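Side-chain contacts in galactokinase (Bifidobacterium longum subsp. infantis ATCC 15697 = JCM 1222 = DSM 20088, PDB 6TEQ), which probably phosphorylates galactose at the expense of ATP, as a GHMP-family galactokinase, and here holds 2-deoxy-2-fluoro-galactose as both anomers: residues A[21-24]-A[28-31]; A[36-41]-A[193-198]; A[62-67]-A[142-147]; A[249-254]-A[297-302]; A[334-339]-A[362-367]. All blocks are in the same frame, centred on the assembly; numbering follows the deposited sequence. Where two conformers were deposited one is given.

Contact 1 (A[21-24]-A[28-31])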
# COMPACT_ATOMS: atom_id res chain seq x y z
N LYS A 21 6.22 -25.33 -5.46
CA LYS A 21 5.33 -26.47 -5.70
C LYS A 21 4.22 -26.07 -6.70
O LYS A 21 3.88 -26.85 -7.60
CB LYS A 21 4.77 -26.97 -4.35
CG LYS A 21 3.73 -28.10 -4.44
CD LYS A 21 3.51 -28.78 -3.13
CE LYS A 21 2.35 -29.77 -3.04
NZ LYS A 21 1.92 -30.34 -4.33
N LEU A 22 3.59 -24.90 -6.54
CA LEU A 22 2.52 -24.51 -7.47
C LEU A 22 3.12 -24.37 -8.88
O LEU A 22 2.48 -24.72 -9.89
CB LEU A 22 1.86 -23.22 -7.01
CG LEU A 22 0.77 -22.67 -7.90
CD1 LEU A 22 -0.38 -23.64 -7.99
CD2 LEU A 22 0.23 -21.37 -7.34
N PHE A 23 4.32 -23.85 -8.94
CA PHE A 23 4.99 -23.65 -10.25
C PHE A 23 5.24 -25.04 -10.90
O PHE A 23 4.85 -25.23 -12.06
CB PHE A 23 6.32 -22.92 -10.08
CG PHE A 23 6.93 -22.54 -11.39
CD1 PHE A 23 7.60 -23.52 -12.14
CD2 PHE A 23 6.78 -21.27 -11.89
CE1 PHE A 23 8.13 -23.17 -13.35
CE2 PHE A 23 7.32 -20.91 -13.12
CZ PHE A 23 7.99 -21.87 -13.84
N VAL A 24 5.79 -25.99 -10.15
CA VAL A 24 6.17 -27.33 -10.68
C VAL A 24 4.87 -28.07 -11.01
O VAL A 24 4.79 -28.67 -12.12
CB VAL A 24 7.09 -28.09 -9.70
CG1 VAL A 24 7.26 -29.57 -10.08
CG2 VAL A 24 8.48 -27.46 -9.63
N GLY A 28 5.42 -27.93 -14.79
CA GLY A 28 6.32 -29.10 -14.78
C GLY A 28 7.76 -28.71 -14.61
O GLY A 28 8.44 -29.34 -13.79
N ALA A 29 8.23 -27.74 -15.38
CA ALA A 29 9.60 -27.16 -15.25
C ALA A 29 9.84 -26.65 -13.80
O ALA A 29 8.88 -26.21 -13.12
CB ALA A 29 9.82 -26.05 -16.28
N ALA A 30 11.10 -26.58 -13.38
CA ALA A 30 11.55 -25.84 -12.17
C ALA A 30 11.54 -24.35 -12.49
O ALA A 30 11.90 -23.96 -13.59
CB ALA A 30 12.94 -26.26 -11.80
N PRO A 31 11.17 -23.44 -11.55
CA PRO A 31 11.29 -22.02 -11.83
C PRO A 31 12.76 -21.63 -11.73
O PRO A 31 13.58 -22.39 -11.14
CB PRO A 31 10.55 -21.37 -10.67
CG PRO A 31 10.67 -22.37 -9.55
CD PRO A 31 10.71 -23.74 -10.20
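Phe23, on the last turns of helix 12-27, lays its ring against Pro31 of the loop that follows, while the helix ends between them at Gly28. CG stands anti to the backbone N (chi1 -172°), which turns the ring toward the loop residues 29-31. Followed outward from CB, Phe23 CG meets Pro31 CB at 3.9 Å, and Phe23 CD1 has Pro31 CD at 3.7 Å. Phe23 CD1 and CE1 both come to 3.1 Å from Ala29 O, which lies at the ring edge, near its plane, the partly positive C-H rim facing the oxygen. At the tip, Phe23 CZ rests 3.9 Å from Pro31 CA. Pro31 CB makes a CH-pi contact over the centre of one face, 3.8 Å from the centroid of the Phe23 ring and nearly on its normal. Beside it, Val24 CG2 brushes Ala29 O, and Gly28 N gives a bent hydrogen bond to Val24 O (2.8 Å, N-H...O 135°). Gly28 has positive phi (72°), a conformation that favours glycine and turns the chain out of the helix and back along Phe23. A serine in place of Phe23 would probably leave Pro31 CB without the ring it packs on and open a gap between loop and helix. Phe23 also packs on Ala67 and Lys69 of strand 54-70 and on Asp126 and Ala128 of strand 125-131, with Tyr27 edge-to-face, so the helix end is seated on the sheet at the protein's periphery.

Contact 2 (A[36-41]-A[193-198])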
# COMPACT_ATOMS: atom_id res chain seq x y z
N ALA A 36 9.85 -12.21 -3.73
CA ALA A 36 8.68 -11.85 -2.91
C ALA A 36 8.68 -10.38 -2.62
O ALA A 36 9.73 -9.75 -2.67
CB ALA A 36 8.62 -12.67 -1.64
N ALA A 37 7.46 -9.85 -2.51
CA ALA A 37 7.28 -8.45 -2.12
C ALA A 37 6.23 -8.41 -1.03
O ALA A 37 5.22 -9.15 -1.08
CB ALA A 37 6.92 -7.63 -3.32
N PRO A 38 6.40 -7.49 -0.08
CA PRO A 38 5.44 -7.39 1.02
C PRO A 38 4.24 -6.51 0.69
O PRO A 38 4.25 -5.61 -0.13
CB PRO A 38 6.27 -6.81 2.15
CG PRO A 38 7.21 -5.85 1.40
CD PRO A 38 7.60 -6.66 0.18
N GLY A 39 3.18 -6.77 1.45
CA GLY A 39 2.11 -5.78 1.61
C GLY A 39 2.59 -4.69 2.55
O GLY A 39 3.74 -4.70 2.97
N ARG A 40 1.71 -3.73 2.84
CA ARG A 40 2.14 -2.54 3.59
C ARG A 40 1.01 -2.04 4.46
O ARG A 40 -0.19 -2.17 4.09
CB ARG A 40 2.62 -1.46 2.62
CG ARG A 40 1.56 -0.85 1.72
CD ARG A 40 0.93 0.38 2.31
NE ARG A 40 -0.21 0.83 1.51
CZ ARG A 40 -1.46 0.44 1.64
NH1 ARG A 40 -2.37 0.92 0.80
NH2 ARG A 40 -1.84 -0.33 2.65
N VAL A 41 1.39 -1.31 5.51
CA VAL A 41 0.44 -0.40 6.19
C VAL A 41 1.01 1.02 6.17
O VAL A 41 2.15 1.26 6.57
CB VAL A 41 0.10 -0.86 7.61
CG1 VAL A 41 -0.95 -1.93 7.64
CG2 VAL A 41 1.30 -1.43 8.31
N ASN A 193 6.30 1.96 -3.58
CA ASN A 193 7.48 2.48 -2.88
C ASN A 193 7.66 1.75 -1.59
O ASN A 193 8.83 1.34 -1.24
CB ASN A 193 7.38 4.02 -2.72
CG ASN A 193 7.80 4.79 -3.96
OD1 ASN A 193 8.98 4.98 -4.15
ND2 ASN A 193 6.87 5.14 -4.83
N ALA A 194 6.60 1.53 -0.81
CA ALA A 194 6.71 0.76 0.46
C ALA A 194 7.25 -0.61 0.16
O ALA A 194 8.20 -1.05 0.80
CB ALA A 194 5.39 0.69 1.16
N SER A 195 6.65 -1.30 -0.79
CA SER A 195 6.91 -2.74 -0.99
C SER A 195 8.37 -2.92 -1.42
O SER A 195 8.99 -3.94 -1.09
CB SER A 195 5.93 -3.28 -2.04
OG SER A 195 6.01 -4.68 -2.12
N MET A 196 8.95 -1.95 -2.10
CA MET A 196 10.30 -2.14 -2.69
C MET A 196 11.35 -1.29 -1.99
O MET A 196 12.55 -1.49 -2.31
CB MET A 196 10.32 -1.85 -4.19
CG MET A 196 9.42 -2.81 -4.90
SD MET A 196 9.70 -2.80 -6.67
CE MET A 196 10.89 -4.14 -6.77
N ARG A 197 10.99 -0.44 -1.02
CA ARG A 197 11.99 0.46 -0.44
C ARG A 197 11.95 0.53 1.07
O ARG A 197 12.94 1.07 1.66
CB ARG A 197 11.88 1.87 -1.03
CG ARG A 197 12.03 1.88 -2.53
CD ARG A 197 11.71 3.22 -3.03
NE ARG A 197 12.85 4.13 -2.81
CZ ARG A 197 12.85 5.40 -3.08
NH1 ARG A 197 11.73 6.01 -3.49
NH2 ARG A 197 13.99 6.07 -2.94
N CYS A 198 10.97 -0.07 1.73
CA CYS A 198 10.96 -0.11 3.21
C CYS A 198 12.14 -0.93 3.71
O CYS A 198 12.67 -1.77 2.93
CB CYS A 198 9.65 -0.61 3.74
SG CYS A 198 8.29 0.58 3.63
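Ser195 and Pro38 supply the polar link between the two segments: the hydroxyl OG of Ser195 donates to Pro38 O at 2.8 Å, in the carbonyl plane and on a lone pair. With chi1 at -171°, opposite the backbone N, the hydroxyl leans toward the strand. A second polar pair stays within the helix, where Arg197 NH1 gives Asn193 OD1 a bond of 3.0 Å lying in the guanidinium plane.

Close van der Waals contacts surround the hydroxyl. Ala37 CB approaches Ser195 OG to 3.3 Å, and Pro38 CD is 3.3 Å from Ser195 O, so the proline ring rides alongside the serine. Two residues along the strand, Ala194 CB meets Arg40 CB at 3.8 Å, methyl against methylene.

Charge enters through Arg40, a galactose-binding residue. Its chain bends at chi2 (92°) and leads the guanidinium away from Ala194, to a salt bridge of NE with Asp191 OD1 and a hydrogen bond of NH2 to Gly138 O, beside the bound sugar.

Strand 33-42 runs between strands 54-70 and 413-417 of the large mixed sheet. Helix 190-197 lies across it, the segment axes 7.3 Å apart at closest and 134° between their directions; helix 141-156 packs on Ser195 and Met196, and helix 165-183 on Asn193, Met196 and Arg197.

Contact 3 (A[62-67]-A[142-147])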
# COMPACT_ATOMS: atom_id res chain seq x y z
N HIS A 62 3.99 -9.95 5.84
CA HIS A 62 3.11 -10.70 4.91
C HIS A 62 3.57 -10.36 3.49
O HIS A 62 3.61 -9.16 3.12
CB HIS A 62 1.65 -10.29 5.06
CG HIS A 62 1.14 -10.59 6.42
ND1 HIS A 62 1.55 -9.83 7.51
CD2 HIS A 62 0.31 -11.55 6.88
CE1 HIS A 62 1.00 -10.35 8.61
NE2 HIS A 62 0.20 -11.38 8.24
N ARG A 63 3.88 -11.37 2.69
CA ARG A 63 4.45 -11.22 1.35
C ARG A 63 3.65 -12.04 0.34
O ARG A 63 3.04 -13.10 0.71
CB ARG A 63 5.90 -11.58 1.35
CG ARG A 63 6.75 -10.67 2.26
CD ARG A 63 8.06 -11.29 2.71
NE ARG A 63 9.16 -11.27 1.74
CZ ARG A 63 9.93 -10.24 1.45
NH1 ARG A 63 9.74 -9.06 2.01
NH2 ARG A 63 10.95 -10.40 0.62
N THR A 64 3.79 -11.60 -0.91
CA THR A 64 3.41 -12.38 -2.10
C THR A 64 4.72 -12.98 -2.62
O THR A 64 5.65 -12.19 -2.93
CB THR A 64 2.73 -11.51 -3.14
OG1 THR A 64 1.51 -11.12 -2.52
CG2 THR A 64 2.47 -12.15 -4.48
N PHE A 65 4.72 -14.28 -2.85
CA PHE A 65 5.85 -15.04 -3.37
C PHE A 65 5.57 -15.45 -4.80
O PHE A 65 4.46 -15.87 -5.14
CB PHE A 65 6.10 -16.31 -2.56
CG PHE A 65 6.59 -15.99 -1.17
CD1 PHE A 65 5.70 -15.66 -0.19
CD2 PHE A 65 7.91 -16.21 -0.81
CE1 PHE A 65 6.16 -15.34 1.07
CE2 PHE A 65 8.38 -15.85 0.43
CZ PHE A 65 7.49 -15.45 1.38
N ILE A 66 6.52 -15.11 -5.66
CA ILE A 66 6.40 -15.41 -7.10
C ILE A 66 7.50 -16.38 -7.46
O ILE A 66 8.70 -16.04 -7.33
CB ILE A 66 6.47 -14.19 -8.01
CG1 ILE A 66 6.13 -14.50 -9.48
CG2 ILE A 66 7.74 -13.39 -7.82
CD1 ILE A 66 6.29 -13.32 -10.39
N ALA A 67 7.10 -17.54 -7.94
CA ALA A 67 8.06 -18.47 -8.61
C ALA A 67 7.99 -18.12 -10.11
O ALA A 67 6.89 -18.08 -10.67
CB ALA A 67 7.68 -19.90 -8.31
N SER A 142 -2.16 -5.79 -4.22
CA SER A 142 -1.94 -5.37 -5.64
C SER A 142 -0.45 -5.04 -5.92
O SER A 142 0.08 -5.41 -6.99
CB SER A 142 -2.81 -4.17 -5.99
OG SER A 142 -2.72 -3.21 -4.95
N ALA A 143 0.18 -4.29 -5.02
CA ALA A 143 1.60 -3.90 -5.12
C ALA A 143 2.48 -5.09 -4.82
O ALA A 143 3.52 -5.21 -5.41
CB ALA A 143 1.98 -2.77 -4.17
N ALA A 144 2.10 -5.93 -3.85
CA ALA A 144 2.92 -7.10 -3.56
C ALA A 144 3.01 -7.91 -4.86
O ALA A 144 4.07 -8.47 -5.13
CB ALA A 144 2.30 -7.86 -2.42
N MET A 145 1.92 -8.02 -5.61
CA MET A 145 1.97 -8.84 -6.85
C MET A 145 2.80 -8.12 -7.93
O MET A 145 3.61 -8.78 -8.63
CB MET A 145 0.55 -9.12 -7.36
CG MET A 145 0.53 -9.90 -8.65
SD MET A 145 -1.07 -10.58 -8.96
CE MET A 145 -1.14 -11.94 -7.80
N THR A 146 2.56 -6.86 -8.15
CA THR A 146 3.26 -6.13 -9.24
C THR A 146 4.73 -5.97 -8.89
O THR A 146 5.56 -6.09 -9.79
CB THR A 146 2.60 -4.79 -9.61
OG1 THR A 146 2.59 -3.96 -8.42
CG2 THR A 146 1.22 -4.97 -10.20
N CYS A 147 5.08 -5.67 -7.65
CA CYS A 147 6.48 -5.44 -7.27
C CYS A 147 7.28 -6.74 -7.22
O CYS A 147 8.46 -6.73 -7.67
CB CYS A 147 6.54 -4.65 -5.95
SG CYS A 147 5.95 -2.96 -6.17
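Thr64 on Ala144 is a small, buried strand-on-helix contact in which strand 54-70 of the large mixed sheet receives the first turns of helix 141-156. It is a matter of close packing rather than polar bonding. Thr64 points its side chain at the helix and sets OG1 and CB against the alanine methyl: Thr64 OG1 lies 3.4 Å from Ala144 CB, and Thr64 CB comes to 3.7 Å from the same methyl. A chi1 of -67° for OG1 sets the other branch, CG2, anti to the backbone N, and this methyl runs along the helix surface, 4.1 Å from Met145 CA and equally far from Ala144 O. The two CA atoms, Thr64 and Ala144, are 5.5 Å apart, a closeness that the one-carbon side chain of Ala144 permits. Although OG1 presses on a methyl, it is not without a partner, being hydrogen-bonded to Ser131 OG at the end of strand 125-131.

The helix belongs to the nucleotide side of the GHMP kinase fold. Gly136, Gly138, Ser140, Ser141 and Ser142 bind ADP in another structure of this protein, and Ser142 also binds magnesium there; these residues span the glycine- and serine-rich loop and the first turn of helix 141-156. Ser142 O takes two donors from the following turn, Thr146 N at 3.1 Å and Thr146 OG1 at 3.2 Å, which reach it from opposite faces of its carbonyl plane. The Met145 side chain packs on Phe129 and Trp103, while Cys147 faces helix 190-197 through Gln192, Ser195 and Met196.

Contact 4 (A[249-254]-A[297-302])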
# COMPACT_ATOMS: atom_id res chain seq x y z
N ALA A 249 -10.94 7.19 -7.70
CA ALA A 249 -10.68 8.02 -8.89
C ALA A 249 -11.31 9.38 -8.70
O ALA A 249 -10.69 10.40 -9.14
CB ALA A 249 -11.21 7.34 -10.14
N GLN A 250 -12.52 9.44 -8.13
CA GLN A 250 -13.19 10.76 -7.95
C GLN A 250 -12.31 11.60 -7.01
O GLN A 250 -12.01 12.77 -7.37
CB GLN A 250 -14.62 10.64 -7.43
CG GLN A 250 -15.33 12.00 -7.32
CD GLN A 250 -15.33 12.83 -8.59
OE1 GLN A 250 -16.00 12.50 -9.58
NE2 GLN A 250 -14.54 13.91 -8.57
N ARG A 251 -11.86 11.05 -5.88
CA ARG A 251 -11.06 11.87 -4.93
C ARG A 251 -9.86 12.49 -5.68
O ARG A 251 -9.58 13.71 -5.51
CB ARG A 251 -10.59 11.05 -3.73
CG ARG A 251 -11.71 10.49 -2.88
CD ARG A 251 -12.49 11.61 -2.19
NE ARG A 251 -13.56 11.04 -1.38
CZ ARG A 251 -14.69 10.56 -1.87
NH1 ARG A 251 -14.93 10.57 -3.17
NH2 ARG A 251 -15.56 10.00 -1.06
N ARG A 252 -9.17 11.67 -6.48
CA ARG A 252 -8.05 12.16 -7.29
C ARG A 252 -8.51 13.30 -8.21
O ARG A 252 -7.80 14.31 -8.27
CB ARG A 252 -7.38 11.02 -8.07
CG ARG A 252 -6.71 9.99 -7.19
CD ARG A 252 -5.82 9.04 -7.99
NE ARG A 252 -4.69 9.67 -8.64
CZ ARG A 252 -3.78 9.03 -9.37
NH1 ARG A 252 -3.94 7.76 -9.67
NH2 ARG A 252 -2.76 9.69 -9.87
N ALA A 253 -9.66 13.18 -8.90
CA ALA A 253 -10.14 14.20 -9.84
C ALA A 253 -10.39 15.51 -9.10
O ALA A 253 -10.02 16.56 -9.58
CB ALA A 253 -11.40 13.76 -10.52
N THR A 254 -10.95 15.38 -7.91
CA THR A 254 -11.30 16.53 -7.07
C THR A 254 -10.05 17.28 -6.66
O THR A 254 -9.99 18.51 -6.83
CB THR A 254 -12.18 16.13 -5.88
OG1 THR A 254 -13.41 15.58 -6.36
CG2 THR A 254 -12.45 17.39 -5.04
N LYS A 297 -13.42 22.06 -0.65
CA LYS A 297 -12.73 22.72 0.49
C LYS A 297 -12.33 21.63 1.49
O LYS A 297 -11.23 21.64 2.00
CB LYS A 297 -13.63 23.74 1.22
CG LYS A 297 -14.05 24.94 0.42
CD LYS A 297 -15.03 25.79 1.27
CE LYS A 297 -15.77 26.91 0.59
NZ LYS A 297 -14.88 27.98 0.22
N LYS A 298 -13.25 20.73 1.76
CA LYS A 298 -13.04 19.63 2.69
C LYS A 298 -11.85 18.78 2.20
O LYS A 298 -10.99 18.37 3.04
CB LYS A 298 -14.32 18.84 2.88
CG LYS A 298 -15.48 19.44 3.63
CD LYS A 298 -16.62 18.38 3.74
CE LYS A 298 -17.77 18.77 4.59
NZ LYS A 298 -18.83 17.76 4.34
N ARG A 299 -11.86 18.35 0.95
CA ARG A 299 -10.77 17.52 0.40
C ARG A 299 -9.42 18.22 0.57
O ARG A 299 -8.47 17.56 1.00
CB ARG A 299 -10.97 17.14 -1.05
CG ARG A 299 -12.30 16.51 -1.42
CD ARG A 299 -12.65 15.31 -0.58
NE ARG A 299 -13.81 14.62 -1.06
CZ ARG A 299 -14.97 14.39 -0.41
NH1 ARG A 299 -15.16 14.77 0.86
NH2 ARG A 299 -15.96 13.77 -1.05
N VAL A 300 -9.31 19.48 0.22
CA VAL A 300 -8.06 20.28 0.36
C VAL A 300 -7.64 20.41 1.81
O VAL A 300 -6.48 20.18 2.16
CB VAL A 300 -8.15 21.64 -0.35
CG1 VAL A 300 -6.95 22.59 -0.02
CG2 VAL A 300 -8.21 21.38 -1.83
N ARG A 301 -8.58 20.64 2.71
CA ARG A 301 -8.24 20.73 4.15
C ARG A 301 -7.62 19.39 4.58
O ARG A 301 -6.65 19.40 5.32
CB ARG A 301 -9.46 21.16 4.95
CG ARG A 301 -9.20 21.17 6.45
CD ARG A 301 -10.26 21.96 7.16
NE ARG A 301 -11.49 21.28 7.03
CZ ARG A 301 -12.63 21.85 6.77
NH1 ARG A 301 -12.64 23.17 6.59
NH2 ARG A 301 -13.71 21.09 6.64
N HIS A 302 -8.23 18.25 4.22
CA HIS A 302 -7.65 16.95 4.56
C HIS A 302 -6.22 16.97 4.04
O HIS A 302 -5.35 16.61 4.81
CB HIS A 302 -8.44 15.79 3.94
CG HIS A 302 -7.62 14.56 4.08
ND1 HIS A 302 -7.46 13.96 5.26
CD2 HIS A 302 -6.86 13.90 3.18
CE1 HIS A 302 -6.55 13.00 5.17
NE2 HIS A 302 -6.18 12.92 3.87
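Arg251 and Arg299 meet face to face in a helix-helix contact between helix 247-262 and helix 294-318, one guanidinium over the other. Arg299 NH2 sits 3.5 Å above the centre of the Arg251 guanidinium, and Arg251 NE lies over a face of the Arg299 group in return; the two planes are 25° apart. Nearer the helices, Arg251 CD comes to 3.5 Å from Arg299 NE. Both chains are bent at chi2 (-66° in Arg251, much the same in Arg299), and the bend brings the two groups over each other. Thr254 CG2 touches Arg299 CG at 3.7 Å, methyl against methylene.

The like charges lie close, Arg251 NE and Arg299 NE being 3.6 Å apart, and each is answered from residues 339-341. Arg299 NH1 forms a salt bridge with Glu341 OE1 and a hydrogen bond to Asp339 O. Arg251 uses NE on Tyr340 O and NH2 on Glu341 O. These acceptors probably offset much of the mutual repulsion, and they fix how both groups are turned. The neighbouring His302, which bonds Ser335 OG and Glu46 O, ties the same helix to the sugar-binding side of the molecule.

Within helix 247-262, Gln250 NE2 donates to Thr254 OG1 at 3.0 Å, the hydroxyl lying 16° out of the amide plane.

Contact 5 (A[334-339]-A[362-367]). With GAF (2-deoxy-2-fluoro-alpha-D-galactopyranose), chain M.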
# COMPACT_ATOMS: atom_id res chain seq x y z
N ASP A 334 -9.91 11.00 11.68
CA ASP A 334 -11.06 11.88 11.78
C ASP A 334 -11.15 12.73 10.52
O ASP A 334 -12.30 13.02 10.05
CB ASP A 334 -11.03 12.73 13.04
CG ASP A 334 -11.15 11.98 14.33
OD1 ASP A 334 -11.49 10.77 14.31
OD2 ASP A 334 -10.97 12.67 15.35
N SER A 335 -10.02 13.14 9.99
CA SER A 335 -10.00 13.92 8.76
C SER A 335 -10.48 13.05 7.58
O SER A 335 -11.20 13.54 6.73
CB SER A 335 -8.63 14.41 8.54
OG SER A 335 -8.53 15.23 7.40
N LEU A 336 -9.99 11.82 7.50
CA LEU A 336 -10.40 10.91 6.41
C LEU A 336 -11.90 10.66 6.50
O LEU A 336 -12.52 10.52 5.45
CB LEU A 336 -9.64 9.63 6.52
CG LEU A 336 -8.19 9.75 6.10
CD1 LEU A 336 -7.33 8.64 6.65
CD2 LEU A 336 -8.00 9.89 4.60
N ALA A 337 -12.47 10.60 7.69
CA ALA A 337 -13.92 10.34 7.82
C ALA A 337 -14.74 11.58 7.49
O ALA A 337 -15.73 11.43 6.70
CB ALA A 337 -14.18 9.86 9.22
N ALA A 338 -14.38 12.72 8.05
CA ALA A 338 -15.23 13.93 7.92
C ALA A 338 -14.92 14.74 6.68
O ALA A 338 -15.86 15.27 6.06
CB ALA A 338 -15.10 14.84 9.09
N ASP A 339 -13.65 14.97 6.40
CA ASP A 339 -13.25 15.86 5.29
C ASP A 339 -13.08 15.04 4.01
O ASP A 339 -13.40 15.54 2.97
CB ASP A 339 -12.03 16.68 5.65
CG ASP A 339 -12.41 17.91 6.47
OD1 ASP A 339 -13.61 18.37 6.40
OD2 ASP A 339 -11.53 18.46 7.14
N ALA A 362 -5.89 5.25 16.69
CA ALA A 362 -6.36 4.26 15.71
C ALA A 362 -6.91 4.98 14.48
O ALA A 362 -7.51 6.07 14.59
CB ALA A 362 -7.43 3.39 16.37
N ARG A 363 -6.74 4.36 13.32
CA ARG A 363 -7.15 4.98 12.07
C ARG A 363 -7.30 3.90 11.02
O ARG A 363 -6.54 2.93 11.02
CB ARG A 363 -6.12 6.02 11.58
CG ARG A 363 -4.71 5.51 11.39
CD ARG A 363 -3.70 6.58 11.07
NE ARG A 363 -4.00 7.13 9.78
CZ ARG A 363 -3.76 6.57 8.59
NH1 ARG A 363 -4.30 7.11 7.53
NH2 ARG A 363 -2.95 5.57 8.43
N MET A 364 -8.15 4.18 10.05
CA MET A 364 -8.08 3.43 8.80
C MET A 364 -6.70 3.62 8.15
O MET A 364 -6.04 4.64 8.37
CB MET A 364 -9.18 3.90 7.88
CG MET A 364 -9.16 5.38 7.47
SD MET A 364 -9.73 5.68 5.81
CE MET A 364 -8.34 5.06 4.88
N THR A 365 -6.28 2.65 7.36
CA THR A 365 -5.02 2.72 6.58
C THR A 365 -5.31 2.37 5.11
O THR A 365 -6.23 1.55 4.82
CB THR A 365 -3.93 1.78 7.16
OG1 THR A 365 -2.64 2.11 6.60
CG2 THR A 365 -4.21 0.30 6.98
N GLY A 366 -4.59 3.03 4.22
CA GLY A 366 -4.73 2.78 2.81
C GLY A 366 -5.85 3.67 2.20
O GLY A 366 -6.18 4.69 2.74
N GLY A 367 -6.45 3.18 1.12
CA GLY A 367 -7.39 3.99 0.34
C GLY A 367 -8.69 4.25 1.04
O GLY A 367 -9.26 5.27 0.80
C1 GAF M . -4.58 3.42 -2.18
C2 GAF M . -3.58 3.74 -3.27
F2 GAF M . -3.20 2.58 -3.86
C3 GAF M . -2.36 4.46 -2.73
O3 GAF M . -1.61 4.95 -3.80
C4 GAF M . -2.77 5.67 -1.85
O4 GAF M . -3.33 6.74 -2.59
C5 GAF M . -3.72 5.21 -0.81
O5 GAF M . -4.84 4.61 -1.42
C6 GAF M . -4.21 6.31 0.10
O6 GAF M . -3.14 6.89 0.85
O1 GAF M . -3.94 2.41 -1.42
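Leu336 and Met364 face each other with their CA atoms 8.2 Å apart, helix 322-338 facing strand 361-365, before the chain turns at Gly366 (phi 88°, psi -153°). Leu336 CD1 does most of the touching: it lies 3.8 Å from Met364 CG and, at the edge of the Arg363 guanidinium, 3.5 Å from Arg363 NH1. Met364 folds over the leucine, its chain bent at chi2 and chi3, so that SD lies 3.9 Å from Leu336 CD1 and 4.0 Å from Leu336 CB. An alanine in place of Met364 is likely to leave Leu336 with a gap on that side. Arg363 NH1 is held by a salt bridge to Glu46 OE2, and its NE bonds Ser332 OG.

The segment runs into Gly366-Gly367, part of the glycine-rich motif of the GHMP kinase C-terminal domain, which lines the sugar site. Gly367 CA is 3.2 Å from O5 of the bound 2-deoxy-2-fluoro-alpha-D-galactopyranose; Gly367, with no side chain, lets the sugar oxygen come this close. Gly366 O lies 3.7 Å from the sugar C6, and Gly367 O accepts from His47 NE2.

In the fold
Contacts 2 and 3 share the large sheet: Ala37 O and Thr64 N are 2.8 Å apart, a probable hydrogen bond, and the contact centres lie about 9 Å apart. Contact 1 is joined to contact 3 by Phe23 and Pro31 packing on Ala67, with about 17 Å between centres. Across the molecule, the centres of contacts 4 and 5 are about 13 Å apart, linked by the salt bridge of Arg301 NH2 with Asp339 OD1 (2.7 Å). The sugar pocket sits between the halves: contact 2 gives it Arg40 and contact 5 Gly366 and Gly367, with Arg40 NH1 3.6 Å from Gly366 CA. Contacts 1 and 4 lie on opposite sides of the chain's centre, their centres about 46 Å apart.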